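Local coordinates for protein thioredoxin peroxidase 2 (Plasmodium falciparum, PDB 2C0D) that probably reduces hydrogen peroxide and organic hydroperoxides, as a thioredoxin-dependent 2-Cys peroxiredoxin of the mitochondrion, at residues F53-L66 / N90-H104. Numbering follows the deposited sequence.
Sequences FIGQKYCCLLFYPL and NVELLGISVDSVYSH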
ATOM      1  N   PHE B  53      -3.211 -18.412 -13.515  1.00 19.31           N
ATOM      2  CA  PHE B  53      -2.190 -18.578 -12.481  1.00 19.20           C
ATOM      3  C   PHE B  53      -2.757 -19.224 -11.208  1.00 18.85           C
ATOM      4  O   PHE B  53      -2.008 -19.613 -10.310  1.00 18.16           O
ATOM      5  CB  PHE B  53      -1.528 -17.222 -12.188  1.00 19.11           C
ATOM      6  CG  PHE B  53      -0.866 -16.613 -13.403  1.00 18.78           C
ATOM      7  CD1 PHE B  53       0.338 -17.135 -13.879  1.00 21.98           C
ATOM      8  CD2 PHE B  53      -1.459 -15.552 -14.091  1.00 21.76           C
ATOM      9  CE1 PHE B  53       0.967 -16.609 -15.015  1.00 20.76           C
ATOM     10  CE2 PHE B  53      -0.824 -14.990 -15.243  1.00 21.96           C
ATOM     11  CZ  PHE B  53       0.397 -15.534 -15.701  1.00 20.89           C
ATOM     12  N   ILE B  54      -4.072 -19.362 -11.149  1.00 20.04           N
ATOM     13  CA  ILE B  54      -4.721 -19.952  -9.971  1.00 21.04           C
ATOM     14  C   ILE B  54      -4.210 -21.352  -9.732  1.00 21.78           C
ATOM     15  O   ILE B  54      -4.132 -22.167 -10.666  1.00 21.10           O
ATOM     16  CB  ILE B  54      -6.269 -20.009 -10.113  1.00 22.11           C
ATOM     17  CG1 ILE B  54      -6.852 -18.613 -10.081  1.00 23.98           C
ATOM     18  CG2 ILE B  54      -6.908 -20.916  -9.011  1.00 23.39           C
ATOM     19  CD1 ILE B  54      -6.693 -17.949  -8.779  1.00 25.94           C
ATOM     20  N   GLY B  55      -3.903 -21.631  -8.472  1.00 21.26           N
ATOM     21  CA  GLY B  55      -3.375 -22.906  -8.059  1.00 22.23           C
ATOM     22  C   GLY B  55      -1.977 -23.139  -8.566  1.00 22.18           C
ATOM     23  O   GLY B  55      -1.418 -24.220  -8.350  1.00 23.70           O
ATOM     24  N   GLN B  56      -1.389 -22.143  -9.232  1.00 21.04           N
ATOM     25  CA  GLN B  56      -0.052 -22.295  -9.798  1.00 20.45           C
ATOM     26  C   GLN B  56       1.000 -21.346  -9.232  1.00 19.03           C
ATOM     27  O   GLN B  56       2.099 -21.776  -8.841  1.00 19.47           O
ATOM     28  CB  GLN B  56      -0.104 -22.100 -11.320  1.00 21.69           C
ATOM     29  CG  GLN B  56      -1.001 -23.109 -12.035  1.00 26.36           C
ATOM     30  CD  GLN B  56      -0.544 -24.530 -11.808  1.00 31.85           C
ATOM     31  OE1 GLN B  56       0.660 -24.814 -11.758  1.00 35.50           O
ATOM     32  NE2 GLN B  56      -1.507 -25.444 -11.658  1.00 36.05           N
ATOM     33  N   LYS B  57       0.671 -20.047  -9.230  1.00 16.17           N
ATOM     34  CA  LYS B  57       1.640 -18.992  -8.952  1.00 14.18           C
ATOM     35  C   LYS B  57       0.945 -17.815  -8.255  1.00 12.42           C
ATOM     36  O   LYS B  57      -0.258 -17.583  -8.470  1.00 11.50           O
ATOM     37  CB  LYS B  57       2.200 -18.423 -10.268  1.00 15.11           C
ATOM     38  CG  LYS B  57       2.827 -19.445 -11.217  1.00 19.38           C
ATOM     39  CD  LYS B  57       3.460 -18.730 -12.365  1.00 20.94           C
ATOM     40  CE  LYS B  57       4.757 -18.143 -11.913  1.00 24.13           C
ATOM     41  NZ  LYS B  57       5.584 -17.990 -13.117  1.00 28.41           N
ATOM     42  N   TYR B  58       1.707 -17.099  -7.434  1.00  9.25           N
ATOM     43  CA  TYR B  58       1.317 -15.760  -6.965  1.00  9.73           C
ATOM     44  C   TYR B  58       1.480 -14.813  -8.142  1.00  9.42           C
ATOM     45  O   TYR B  58       2.229 -15.126  -9.081  1.00  9.47           O
ATOM     46  CB  TYR B  58       2.257 -15.283  -5.859  1.00 10.30           C
ATOM     47  CG  TYR B  58       2.130 -16.071  -4.580  1.00 12.11           C
ATOM     48  CD1 TYR B  58       1.276 -15.646  -3.566  1.00 12.06           C
ATOM     49  CD2 TYR B  58       2.885 -17.224  -4.380  1.00 14.50           C
ATOM     50  CE1 TYR B  58       1.157 -16.381  -2.378  1.00 16.18           C
ATOM     51  CE2 TYR B  58       2.779 -17.973  -3.186  1.00 14.69           C
ATOM     52  CZ  TYR B  58       1.910 -17.538  -2.208  1.00 15.15           C
ATOM     53  OH  TYR B  58       1.808 -18.255  -1.039  1.00 16.62           O
ATOM     54  N   CYS B  59       0.763 -13.684  -8.119  1.00  9.08           N
ATOM     55  CA  CYS B  59       0.988 -12.628  -9.120  1.00 10.47           C
ATOM     56  C   CYS B  59       1.310 -11.323  -8.432  1.00  9.75           C
ATOM     57  O   CYS B  59       0.761 -11.037  -7.354  1.00 10.48           O
ATOM     58  CB  CYS B  59      -0.264 -12.403  -9.952  1.00 11.55           C
ATOM     59  SG  CYS B  59      -0.637 -13.820 -10.999  1.00 20.53           S
ATOM     60  N   CYS B  60       2.173 -10.527  -9.046  1.00  8.80           N
ATOM     61  CA  CYS B  60       2.411  -9.157  -8.581  1.00  7.98           C
ATOM     62  C   CYS B  60       1.997  -8.267  -9.764  1.00  7.45           C
ATOM     63  O   CYS B  60       2.591  -8.365 -10.832  1.00  7.85           O
ATOM     64  CB  CYS B  60       3.886  -8.957  -8.210  1.00  8.68           C
ATOM     65  SG  CYS B  60       4.274  -7.268  -7.810  1.00 13.34           S
ATOM     66  N   LEU B  61       0.932  -7.489  -9.593  1.00  6.12           N
ATOM     67  CA  LEU B  61       0.487  -6.583 -10.653  1.00  5.96           C
ATOM     68  C   LEU B  61       1.129  -5.224 -10.414  1.00  6.77           C
ATOM     69  O   LEU B  61       0.906  -4.609  -9.348  1.00  7.78           O
ATOM     70  CB  LEU B  61      -1.028  -6.404 -10.641  1.00  8.15           C
ATOM     71  CG  LEU B  61      -1.846  -7.689 -10.645  1.00  7.20           C
ATOM     72  CD1 LEU B  61      -3.349  -7.392 -10.759  1.00  9.82           C
ATOM     73  CD2 LEU B  61      -1.358  -8.673 -11.760  1.00  9.10           C
ATOM     74  N   LEU B  62       1.874  -4.721 -11.386  1.00  5.36           N
ATOM     75  CA  LEU B  62       2.572  -3.466 -11.239  1.00  6.05           C
ATOM     76  C   LEU B  62       1.993  -2.486 -12.263  1.00  7.27           C
ATOM     77  O   LEU B  62       2.321  -2.578 -13.460  1.00  7.14           O
ATOM     78  CB  LEU B  62       4.076  -3.704 -11.498  1.00  7.75           C
ATOM     79  CG  LEU B  62       5.059  -2.544 -11.350  1.00  9.11           C
ATOM     80  CD1 LEU B  62       5.287  -2.178  -9.889  1.00  9.56           C
ATOM     81  CD2 LEU B  62       6.394  -2.928 -12.008  1.00 11.34           C
ATOM     82  N   PHE B  63       1.141  -1.565 -11.812  1.00  4.56           N
ATOM     83  CA  PHE B  63       0.530  -0.577 -12.726  1.00  4.40           C
ATOM     84  C   PHE B  63       1.404   0.675 -12.815  1.00  5.20           C
ATOM     85  O   PHE B  63       2.060   1.086 -11.829  1.00  5.79           O
ATOM     86  CB  PHE B  63      -0.825  -0.124 -12.175  1.00  6.26           C
ATOM     87  CG  PHE B  63      -1.902  -1.178 -12.252  1.00  4.95           C
ATOM     88  CD1 PHE B  63      -2.791  -1.200 -13.343  1.00  5.28           C
ATOM     89  CD2 PHE B  63      -2.054  -2.101 -11.223  1.00  5.32           C
ATOM     90  CE1 PHE B  63      -3.810  -2.145 -13.405  1.00  6.43           C
ATOM     91  CE2 PHE B  63      -3.084  -3.046 -11.263  1.00  6.95           C
ATOM     92  CZ  PHE B  63      -3.976  -3.059 -12.346  1.00  7.52           C
ATOM     93  N   TYR B  64       1.416   1.309 -13.986  1.00  5.29           N
ATOM     94  CA  TYR B  64       2.234   2.547 -14.121  1.00  6.23           C
ATOM     95  C   TYR B  64       1.717   3.364 -15.295  1.00  6.59           C
ATOM     96  O   TYR B  64       1.002   2.814 -16.173  1.00  6.68           O
ATOM     97  CB  TYR B  64       3.732   2.220 -14.319  1.00  7.79           C
ATOM     98  CG  TYR B  64       3.920   1.269 -15.468  1.00  8.92           C
ATOM     99  CD1 TYR B  64       3.985   1.731 -16.811  1.00 10.99           C
ATOM    100  CD2 TYR B  64       3.960  -0.111 -15.227  1.00 10.87           C
ATOM    101  CE1 TYR B  64       4.091   0.825 -17.873  1.00 13.19           C
ATOM    102  CE2 TYR B  64       4.060  -1.019 -16.285  1.00 13.13           C
ATOM    103  CZ  TYR B  64       4.115  -0.553 -17.581  1.00 14.18           C
ATOM    104  OH  TYR B  64       4.207  -1.520 -18.572  1.00 19.88           O
ATOM    105  N   PRO B  65       2.019   4.676 -15.291  1.00  7.73           N
ATOM    106  CA  PRO B  65       1.741   5.602 -16.396  1.00  7.22           C
ATOM    107  C   PRO B  65       2.910   5.668 -17.399  1.00  7.44           C
ATOM    108  O   PRO B  65       4.074   5.485 -17.014  1.00  7.55           O
ATOM    109  CB  PRO B  65       1.609   6.956 -15.655  1.00  6.77           C
ATOM    110  CG  PRO B  65       2.667   6.865 -14.584  1.00  9.04           C
ATOM    111  CD  PRO B  65       2.525   5.389 -14.092  1.00  7.38           C
ATOM    112  N   LEU B  66       2.572   5.898 -18.676  1.00  7.72           N
ATOM    113  CA  LEU B  66       3.573   6.140 -19.715  1.00  9.37           C
ATOM    114  C   LEU B  66       3.571   7.577 -20.272  1.00  9.41           C
ATOM    115  O   LEU B  66       4.337   7.868 -21.184  1.00 11.14           O
ATOM    116  CB  LEU B  66       3.406   5.159 -20.878  1.00 10.15           C
ATOM    117  CG  LEU B  66       3.810   3.705 -20.619  1.00 13.48           C
ATOM    118  CD1 LEU B  66       3.790   2.890 -21.945  1.00 15.28           C
ATOM    119  CD2 LEU B  66       5.159   3.569 -19.950  1.00 18.12           C
ATOM    120  N   ASN B  90       8.059 -18.002  -6.788  1.00 10.29           N
ATOM    121  CA  ASN B  90       6.913 -18.472  -7.536  1.00 10.01           C
ATOM    122  C   ASN B  90       5.896 -17.329  -7.758  1.00 10.26           C
ATOM    123  O   ASN B  90       4.699 -17.530  -7.598  1.00  9.60           O
ATOM    124  CB  ASN B  90       6.226 -19.638  -6.815  1.00 10.78           C
ATOM    125  CG  ASN B  90       5.330 -20.436  -7.737  1.00 16.33           C
ATOM    126  OD1 ASN B  90       5.505 -20.403  -8.968  1.00 20.68           O
ATOM    127  ND2 ASN B  90       4.356 -21.145  -7.158  1.00 17.21           N
ATOM    128  N   VAL B  91       6.404 -16.151  -8.117  1.00  9.75           N
ATOM    129  CA  VAL B  91       5.558 -14.980  -8.383  1.00  9.42           C
ATOM    130  C   VAL B  91       5.677 -14.588  -9.858  1.00 10.26           C
ATOM    131  O   VAL B  91       6.794 -14.357 -10.354  1.00 11.24           O
ATOM    132  CB  VAL B  91       5.978 -13.746  -7.520  1.00 10.52           C
ATOM    133  CG1 VAL B  91       5.049 -12.520  -7.849  1.00 11.32           C
ATOM    134  CG2 VAL B  91       5.925 -14.093  -6.044  1.00  9.98           C
ATOM    135  N   GLU B  92       4.533 -14.507 -10.539  1.00  9.52           N
ATOM    136  CA  GLU B  92       4.488 -13.928 -11.889  1.00 10.26           C
ATOM    137  C   GLU B  92       4.392 -12.393 -11.787  1.00  9.84           C
ATOM    138  O   GLU B  92       3.392 -11.877 -11.237  1.00 11.05           O
ATOM    139  CB  GLU B  92       3.265 -14.479 -12.639  1.00 10.49           C
ATOM    140  CG  GLU B  92       3.222 -14.031 -14.136  1.00 14.62           C
ATOM    141  CD  GLU B  92       4.064 -14.877 -15.097  1.00 20.07           C
ATOM    142  OE1 GLU B  92       4.527 -15.985 -14.704  1.00 20.98           O
ATOM    143  OE2 GLU B  92       4.242 -14.442 -16.287  1.00 21.93           O
ATOM    144  N   LEU B  93       5.400 -11.678 -12.291  1.00  8.34           N
ATOM    145  CA  LEU B  93       5.352 -10.198 -12.319  1.00  7.83           C
ATOM    146  C   LEU B  93       4.672  -9.737 -13.609  1.00  7.75           C
ATOM    147  O   LEU B  93       5.105 -10.111 -14.728  1.00  8.27           O
ATOM    148  CB  LEU B  93       6.765  -9.618 -12.242  1.00  8.47           C
ATOM    149  CG  LEU B  93       6.856  -8.086 -12.242  1.00  7.42           C
ATOM    150  CD1 LEU B  93       6.103  -7.475 -11.021  1.00 11.23           C
ATOM    151  CD2 LEU B  93       8.359  -7.659 -12.256  1.00  9.83           C
ATOM    152  N   LEU B  94       3.622  -8.926 -13.481  1.00  6.27           N
ATOM    153  CA  LEU B  94       2.946  -8.374 -14.678  1.00  6.75           C
ATOM    154  C   LEU B  94       2.928  -6.838 -14.622  1.00  7.54           C
ATOM    155  O   LEU B  94       2.347  -6.245 -13.678  1.00  8.50           O
ATOM    156  CB  LEU B  94       1.510  -8.882 -14.766  1.00  8.08           C
ATOM    157  CG  LEU B  94       1.369 -10.416 -14.831  1.00  8.76           C
ATOM    158  CD1 LEU B  94      -0.089 -10.808 -14.758  1.00 11.63           C
ATOM    159  CD2 LEU B  94       2.040 -11.003 -16.070  1.00  7.37           C
ATOM    160  N   GLY B  95       3.567  -6.202 -15.610  1.00  6.31           N
ATOM    161  CA  GLY B  95       3.492  -4.739 -15.692  1.00  7.05           C
ATOM    162  C   GLY B  95       2.211  -4.425 -16.434  1.00  8.08           C
ATOM    163  O   GLY B  95       1.843  -5.123 -17.416  1.00 10.75           O
ATOM    164  N   ILE B  96       1.463  -3.434 -15.962  1.00  7.08           N
ATOM    165  CA  ILE B  96       0.201  -3.101 -16.635  1.00  5.87           C
ATOM    166  C   ILE B  96       0.098  -1.581 -16.882  1.00  6.64           C
ATOM    167  O   ILE B  96       0.288  -0.803 -15.954  1.00  5.64           O
ATOM    168  CB  ILE B  96      -1.022  -3.527 -15.805  1.00  6.31           C
ATOM    169  CG1 ILE B  96      -0.959  -5.024 -15.456  1.00  6.64           C
ATOM    170  CG2 ILE B  96      -2.312  -3.194 -16.581  1.00  6.92           C
ATOM    171  CD1 ILE B  96      -1.967  -5.480 -14.411  1.00  9.23           C
ATOM    172  N   SER B  97      -0.193  -1.158 -18.113  1.00  5.18           N
ATOM    173  CA  SER B  97      -0.506   0.276 -18.380  1.00  5.46           C
ATOM    174  C   SER B  97      -1.635   0.330 -19.410  1.00  6.05           C
ATOM    175  O   SER B  97      -1.919  -0.682 -20.072  1.00  6.83           O
ATOM    176  CB  SER B  97       0.701   1.093 -18.862  1.00  7.59           C
ATOM    177  OG  SER B  97       1.021   0.792 -20.239  1.00  9.41           O
ATOM    178  N   VAL B  98      -2.226   1.508 -19.587  1.00  6.54           N
ATOM    179  CA  VAL B  98      -3.338   1.660 -20.569  1.00  8.56           C
ATOM    180  C   VAL B  98      -2.877   1.677 -22.054  1.00 10.30           C
ATOM    181  O   VAL B  98      -3.703   1.714 -22.980  1.00 12.94           O
ATOM    182  CB  VAL B  98      -4.245   2.870 -20.232  1.00  9.45           C
ATOM    183  CG1 VAL B  98      -4.786   2.713 -18.800  1.00  8.83           C
ATOM    184  CG2 VAL B  98      -3.513   4.133 -20.365  1.00 10.16           C
ATOM    185  N   ASP B  99      -1.589   1.546 -22.269  1.00  9.30           N
ATOM    186  CA  ASP B  99      -1.004   1.813 -23.584  1.00  9.99           C
ATOM    187  C   ASP B  99      -0.939   0.551 -24.432  1.00  8.84           C
ATOM    188  O   ASP B  99      -1.063  -0.553 -23.895  1.00  8.79           O
ATOM    189  CB  ASP B  99       0.389   2.385 -23.393  1.00 10.52           C
ATOM    190  CG  ASP B  99       0.395   3.654 -22.523  1.00 16.27           C
ATOM    191  OD1 ASP B  99       0.556   4.760 -23.087  1.00 16.95           O
ATOM    192  OD2 ASP B  99       0.290   3.546 -21.280  1.00 19.65           O
ATOM    193  N   SER B 100      -0.721   0.700 -25.744  1.00  7.34           N
ATOM    194  CA  SER B 100      -0.844  -0.449 -26.656  1.00  6.66           C
ATOM    195  C   SER B 100       0.373  -1.385 -26.635  1.00  7.10           C
ATOM    196  O   SER B 100       1.452  -1.023 -26.111  1.00  6.73           O
ATOM    197  CB  SER B 100      -1.002   0.086 -28.093  1.00  6.81           C
ATOM    198  OG  SER B 100       0.195   0.766 -28.480  1.00  4.77           O
ATOM    199  N   VAL B 101       0.218  -2.563 -27.254  1.00  6.52           N
ATOM    200  CA  VAL B 101       1.343  -3.508 -27.363  1.00  7.77           C
ATOM    201  C   VAL B 101       2.500  -2.844 -28.121  1.00  6.53           C
ATOM    202  O   VAL B 101       3.644  -2.990 -27.717  1.00  6.27           O
ATOM    203  CB  VAL B 101       0.910  -4.839 -28.002  1.00  7.69           C
ATOM    204  CG1 VAL B 101       2.102  -5.771 -28.164  1.00 10.41           C
ATOM    205  CG2 VAL B 101      -0.154  -5.501 -27.084  1.00  9.90           C
ATOM    206  N   TYR B 102       2.178  -2.069 -29.170  1.00  5.81           N
ATOM    207  CA  TYR B 102       3.224  -1.343 -29.919  1.00  6.25           C
ATOM    208  C   TYR B 102       3.993  -0.415 -28.968  1.00  6.94           C
ATOM    209  O   TYR B 102       5.216  -0.395 -28.966  1.00  6.66           O
ATOM    210  CB  TYR B 102       2.616  -0.473 -31.038  1.00  5.94           C
ATOM    211  CG  TYR B 102       3.695   0.264 -31.747  1.00  7.23           C
ATOM    212  CD1 TYR B 102       4.362  -0.354 -32.825  1.00 10.91           C
ATOM    213  CD2 TYR B 102       4.077   1.539 -31.348  1.00  7.85           C
ATOM    214  CE1 TYR B 102       5.391   0.312 -33.505  1.00 12.08           C
ATOM    215  CE2 TYR B 102       5.114   2.226 -32.016  1.00  8.92           C
ATOM    216  CZ  TYR B 102       5.764   1.582 -33.075  1.00  8.87           C
ATOM    217  OH  TYR B 102       6.783   2.230 -33.731  1.00 12.21           O
ATOM    218  N   SER B 103       3.262   0.341 -28.144  1.00  6.23           N
ATOM    219  CA  SER B 103       3.902   1.286 -27.210  1.00  6.41           C
ATOM    220  C   SER B 103       4.886   0.553 -26.254  1.00  6.38           C
ATOM    221  O   SER B 103       5.983   1.055 -25.997  1.00  6.35           O
ATOM    222  CB  SER B 103       2.832   2.044 -26.390  1.00  8.03           C
ATOM    223  OG  SER B 103       2.150   2.995 -27.245  1.00 10.94           O
ATOM    224  N   HIS B 104       4.476  -0.602 -25.724  1.00  6.22           N
ATOM    225  CA  HIS B 104       5.384  -1.401 -24.861  1.00  6.44           C
ATOM    226  C   HIS B 104       6.617  -1.906 -25.598  1.00  6.42           C
ATOM    227  O   HIS B 104       7.718  -1.825 -25.075  1.00  5.64           O
ATOM    228  CB  HIS B 104       4.640  -2.568 -24.257  1.00  7.70           C
ATOM    229  CG  HIS B 104       3.659  -2.147 -23.195  1.00  8.38           C
ATOM    230  ND1 HIS B 104       3.903  -1.104 -22.318  1.00 16.45           N
ATOM    231  CD2 HIS B 104       2.456  -2.651 -22.850  1.00 12.77           C
ATOM    232  CE1 HIS B 104       2.882  -0.987 -21.482  1.00 13.46           C
ATOM    233  NE2 HIS B 104       1.994  -1.917 -21.782  1.00 17.44           N
TER
HETATM  234  O   HOH W   1       7.897 -16.735 -11.722  1.00 32.98           O
HETATM  235  O   HOH W   2      -1.230   3.698 -17.728  1.00  5.78           O
HETATM  236  O   HOH W   3      -0.149   5.431 -19.541  1.00  7.86           O
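Tyr58 pairs with Val91, and from there strands 58-63 and 91-97 run parallel, at 21°, to Phe63 and Ile96. Backbone bonds alternate from Tyr58 N to Asn90 O through to Tyr64 N and Ile96 O, with Leu94 N to Cys60 O nearly straight at 176°. Packing is tight on both faces of this ladder. On one, Leu61 and Leu94 lie side by side, and Ile96 lies alongside Phe63, its CD1 over one ring face, 4.1 Å from the centroid (a CH-pi contact), and its CG2 3.7 Å from Phe63 CE1. On the other, Cys60 SG rests 3.7 Å from Leu93 CD1, and helix 73-81 packs against Leu62 and Leu93.

Beyond Phe63, the Tyr64 side chain turns back across the second strand, its CG set between backbone N and carbonyl carbon. Its ring edge meets Gly95 CA at CE2, 3.8 Å away, where no side chain intervenes.

The strand starts are more open. Glu92 CG, anti to the backbone N, lies 3.5 Å from Phe53 CE1; the bend at chi2 (83°) then turns the carboxylate so that OE1 meets Lys57 NZ in a 2.8 Å salt bridge; a water links that amine to Val91 O. Alongside, Asn90 ND2 donates a hydrogen bond to Gln56 O, in its carbonyl plane. At the far end, water again bridges the segments, joining Leu66 N to Asp99 OD2.

Helices 73-81 and 83-88 lie between the two strands in sequence, making this the central beta-alpha-beta crossover of the thioredoxin fold in peroxiredoxins, with Tyr64 about 7 Å, side chain to side chain, from Cys72, the predicted peroxidatic cysteine.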